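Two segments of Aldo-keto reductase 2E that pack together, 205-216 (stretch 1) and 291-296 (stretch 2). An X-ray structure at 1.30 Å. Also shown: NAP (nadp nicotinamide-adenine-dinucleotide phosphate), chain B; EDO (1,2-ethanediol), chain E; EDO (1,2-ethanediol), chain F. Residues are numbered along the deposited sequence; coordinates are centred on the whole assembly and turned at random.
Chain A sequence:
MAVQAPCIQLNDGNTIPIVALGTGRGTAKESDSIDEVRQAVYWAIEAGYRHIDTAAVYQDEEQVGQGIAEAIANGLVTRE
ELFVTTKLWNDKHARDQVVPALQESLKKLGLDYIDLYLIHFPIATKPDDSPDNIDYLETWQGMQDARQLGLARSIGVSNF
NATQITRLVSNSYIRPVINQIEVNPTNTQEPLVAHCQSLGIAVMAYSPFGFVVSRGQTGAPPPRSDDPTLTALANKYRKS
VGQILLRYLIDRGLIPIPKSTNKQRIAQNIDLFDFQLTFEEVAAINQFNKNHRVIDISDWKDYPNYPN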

# COMPACT_ATOMS: atom_id res chain seq x y z
N ALA A 205 -2.04 -0.78 4.68
CA ALA A 205 -1.56 0.37 5.45
C ALA A 205 -0.30 0.95 4.85
O ALA A 205 0.81 0.35 4.94
N TYR A 206 -0.44 2.10 4.21
CA TYR A 206 0.71 2.81 3.67
C TYR A 206 1.34 3.76 4.70
O TYR A 206 0.75 4.06 5.72
N SER A 207 2.56 4.19 4.37
CA SER A 207 3.43 4.96 5.27
C SER A 207 3.37 4.39 6.68
O SER A 207 3.12 5.11 7.64
N PRO A 208 3.61 3.09 6.81
CA PRO A 208 3.43 2.41 8.10
C PRO A 208 4.38 2.89 9.21
O PRO A 208 4.05 2.69 10.38
N PHE A 209 5.51 3.51 8.86
CA PHE A 209 6.42 3.98 9.90
C PHE A 209 6.06 5.37 10.40
O PHE A 209 6.69 5.87 11.36
N GLY A 210 5.07 6.03 9.80
CA GLY A 210 4.61 7.30 10.31
C GLY A 210 5.75 8.31 10.39
O GLY A 210 6.60 8.35 9.53
N PHE A 211 5.76 9.11 11.45
CA PHE A 211 6.82 10.08 11.66
C PHE A 211 7.91 9.53 12.57
O PHE A 211 8.76 10.29 13.06
N VAL A 212 7.94 8.23 12.80
CA VAL A 212 9.03 7.63 13.57
C VAL A 212 10.31 7.61 12.74
O VAL A 212 11.42 7.64 13.29
N VAL A 213 10.16 7.61 11.42
CA VAL A 213 11.28 7.78 10.49
C VAL A 213 11.24 9.21 9.95
O VAL A 213 10.21 9.88 10.00
N SER A 214 12.36 9.67 9.41
CA SER A 214 12.43 11.05 8.93
C SER A 214 11.51 11.30 7.74
O SER A 214 11.46 10.48 6.81
N ARG A 215 10.79 12.41 7.76
CA ARG A 215 9.96 12.84 6.65
C ARG A 215 10.43 14.18 6.07
O ARG A 215 9.68 14.85 5.36
N GLY A 216 11.67 14.55 6.36
CA GLY A 216 12.23 15.79 5.83
C GLY A 216 11.52 17.02 6.38
O GLY A 216 11.39 18.04 5.71
N ASN A 291 -4.37 12.00 14.19
CA ASN A 291 -4.96 12.21 12.85
C ASN A 291 -4.08 13.15 12.04
O ASN A 291 -4.57 14.04 11.33
N HIS A 292 -2.78 12.92 12.11
CA HIS A 292 -1.82 13.76 11.43
C HIS A 292 -1.21 12.92 10.33
O HIS A 292 -0.47 11.97 10.60
N ARG A 293 -1.50 13.29 9.09
CA ARG A 293 -1.10 12.51 7.93
C ARG A 293 0.32 12.80 7.50
O ARG A 293 0.72 13.96 7.38
N VAL A 294 1.09 11.75 7.27
CA VAL A 294 2.34 11.83 6.54
C VAL A 294 2.11 12.34 5.12
O VAL A 294 2.88 13.15 4.61
N ILE A 295 1.07 11.83 4.47
CA ILE A 295 0.78 12.19 3.07
C ILE A 295 -0.29 13.28 3.06
O ILE A 295 -1.46 13.05 3.34
N ASP A 296 0.18 14.48 2.75
CA ASP A 296 -0.64 15.68 2.77
C ASP A 296 -1.01 16.03 1.33
O ASP A 296 -0.15 16.36 0.51

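This is a small, largely apolar contact without cross-stretch hydrogen bonds, in which Val-294 and Ile-295 pack against the end of a strand and the NADP-binding loop that follows it. Val-294 (t) points toward stretch 1 and is the residue most covered by it. Val-294 CG2 lies over one face of the Phe-211 ring, 4.0 Å from the ring centroid, a CH-pi contact. Val-294 CG2 also sits 3.8 Å from Gly-210 C. Val-294 CG1 lies over one face of the Arg-215 guanidinium, 3.6 Å from Arg-215 CZ. Phe-211 (m) also turns its edge to the face of His-292 (t), with Phe-211 CE2 3.6 Å from His-292 CD2.

Ile-295 (m, m) points in as well. Ile-295 CG1 is 3.6 Å from Tyr-206 CE1 and 3.7 Å from Ser-207 OG. Tyr-206 (p) starts sideways, but its end comes nearer, and the nicotinamide C4N covers one ring face.

The polar groups in the contact find their hydrogen-bond partners within stretch 1 or on the NADP. Arg-215 (m, m, t) donates from NE to Gly-210 O (2.8 Å), from NH1 to NAP O2N (2.9 Å) and from NH2 to NAP O2A (2.8 Å). Ser-207 OG (m) donates to NAP O2N (2.9 Å). Arg-293 points away. Water 1 links the two stretches, its O 3.3 Å from Tyr-206 OH and, weakly, 3.2 Å from Arg-293 NH1.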

# COMPACT_ATOMS: atom_id res chain seq x y z
CB ALA A 205 -1.30 -0.07 6.91
CB TYR A 206 0.36 3.48 2.34
CG TYR A 206 -0.47 4.73 2.30
CD1 TYR A 206 -0.01 5.94 2.80
CD2 TYR A 206 -1.68 4.73 1.62
CE1 TYR A 206 -0.74 7.11 2.64
CE2 TYR A 206 -2.42 5.88 1.48
CZ TYR A 206 -1.93 7.07 1.96
OH TYR A 206 -2.61 8.24 1.80
CB SER A 207 3.07 6.45 5.23
OG SER A 207 3.20 7.02 3.93
CB PRO A 208 3.72 0.95 7.77
CG PRO A 208 4.66 1.01 6.62
CD PRO A 208 4.13 2.17 5.79
CB PHE A 209 7.87 3.91 9.42
CG PHE A 209 8.34 2.50 9.14
CD1 PHE A 209 8.35 1.55 10.15
CD2 PHE A 209 8.75 2.13 7.89
CE1 PHE A 209 8.80 0.26 9.87
CE2 PHE A 209 9.23 0.89 7.62
CZ PHE A 209 9.24 -0.05 8.60
CB PHE A 211 6.25 11.40 12.23
CG PHE A 211 5.40 12.16 11.27
CD1 PHE A 211 5.97 13.03 10.36
CD2 PHE A 211 4.01 12.04 11.29
CE1 PHE A 211 5.20 13.74 9.47
CE2 PHE A 211 3.22 12.76 10.39
CZ PHE A 211 3.82 13.61 9.51
CB VAL A 212 8.68 6.22 14.04
CG1 VAL A 212 9.78 5.69 14.96
CG2 VAL A 212 7.35 6.23 14.77
CB VAL A 213 11.19 6.78 9.29
CG1 VAL A 213 11.27 5.38 9.80
CG2 VAL A 213 9.89 7.00 8.45
CB SER A 214 13.87 11.38 8.53
OG SER A 214 13.94 12.72 8.09
CB ARG A 215 8.50 12.94 7.08
CG ARG A 215 7.94 11.61 7.59
CD ARG A 215 7.91 10.58 6.48
NE ARG A 215 7.37 9.33 7.00
CZ ARG A 215 7.03 8.28 6.25
NH1 ARG A 215 7.19 8.32 4.94
NH2 ARG A 215 6.52 7.19 6.82
CB ASN A 291 -6.38 12.75 12.95
CG ASN A 291 -7.26 11.87 13.84
OD1 ASN A 291 -7.40 10.67 13.62
ND2 ASN A 291 -7.82 12.47 14.87
CB HIS A 292 -0.76 14.21 12.44
CG HIS A 292 0.28 15.15 11.89
ND1 HIS A 292 0.99 16.01 12.71
CD2 HIS A 292 0.74 15.37 10.64
CE1 HIS A 292 1.83 16.71 11.98
NE2 HIS A 292 1.70 16.35 10.72
CB ARG A 293 -2.05 12.73 6.77
CG ARG A 293 -3.48 12.34 7.05
CD ARG A 293 -4.41 12.87 5.95
NE ARG A 293 -5.81 12.58 6.21
CZ ARG A 293 -6.41 11.44 5.92
NH1 ARG A 293 -5.75 10.45 5.35
NH2 ARG A 293 -7.69 11.30 6.23
CB VAL A 294 3.05 10.46 6.49
CG1 VAL A 294 4.25 10.48 5.55
CG2 VAL A 294 3.50 10.05 7.87
CB ILE A 295 0.36 10.93 2.24
CG1 ILE A 295 1.48 9.88 2.26
CG2 ILE A 295 -0.02 11.31 0.81
CD1 ILE A 295 2.82 10.30 1.65
CB ASP A 296 0.19 16.78 3.45
CG ASP A 296 -0.48 18.14 3.45
OD1 ASP A 296 -1.64 18.25 3.04
OD2 ASP A 296 0.18 19.11 3.87
PA NAP B . 7.49 4.04 4.97
O1A NAP B . 7.55 2.62 4.60
O2A NAP B . 6.45 4.60 5.82
O5B NAP B . 8.85 4.61 5.46
C5B NAP B . 10.03 4.39 4.75
C4B NAP B . 11.28 4.93 5.43
O4B NAP B . 11.58 4.13 6.59
C3B NAP B . 12.51 4.98 4.61
O3B NAP B . 13.20 6.15 4.97
C2B NAP B . 13.22 3.78 5.01
O2B NAP B . 14.62 3.84 4.80
C1B NAP B . 12.90 3.65 6.47
N9A NAP B . 12.89 2.31 7.02
C8A NAP B . 12.38 1.21 6.41
N7A NAP B . 12.41 0.16 7.21
C5A NAP B . 12.96 0.57 8.40
C6A NAP B . 13.25 -0.08 9.60
N6A NAP B . 13.02 -1.44 9.83
N1A NAP B . 13.80 0.67 10.57
C2A NAP B . 14.04 1.96 10.40
N3A NAP B . 13.77 2.63 9.26
C4A NAP B . 13.22 1.92 8.26
O3 NAP B . 7.45 4.85 3.57
PN NAP B . 6.39 5.37 2.50
O1N NAP B . 7.10 5.29 1.19
O2N NAP B . 5.87 6.68 2.97
O5D NAP B . 5.16 4.36 2.52
C5D NAP B . 5.33 3.02 2.19
C4D NAP B . 4.73 2.59 0.85
O4D NAP B . 3.32 2.73 0.85
C3D NAP B . 5.16 3.40 -0.33
O3D NAP B . 6.50 3.16 -0.71
C2D NAP B . 4.15 3.05 -1.31
O2D NAP B . 4.38 1.76 -1.81
C1D NAP B . 2.90 3.10 -0.47
N1N NAP B . 2.15 4.36 -0.38
C2N NAP B . 0.97 4.49 -1.01
C3N NAP B . 0.27 5.67 -0.91
C7N NAP B . -1.04 5.72 -1.60
O7N NAP B . -1.69 4.68 -1.88
N7N NAP B . -1.57 6.94 -1.77
C4N NAP B . 0.80 6.78 -0.22
C5N NAP B . 2.02 6.63 0.45
C6N NAP B . 2.66 5.40 0.34
P2B NAP B . 15.42 2.73 3.95
O1X NAP B . 16.86 3.27 3.95
O2X NAP B . 15.34 1.46 4.68
O3X NAP B . 14.80 2.70 2.58
C1 EDO E . -10.37 9.74 15.78
O1 EDO E . -9.47 10.46 16.67
C2 EDO E . -10.84 8.42 16.38
O2 EDO E . -9.73 7.52 16.59
C1 EDO F . -9.00 8.00 4.11
O1 EDO F . -8.21 8.57 5.18
C2 EDO F . -8.80 8.79 2.86
O2 EDO F . -7.41 8.94 2.56
O HOH W 1 -5.15 7.70 3.78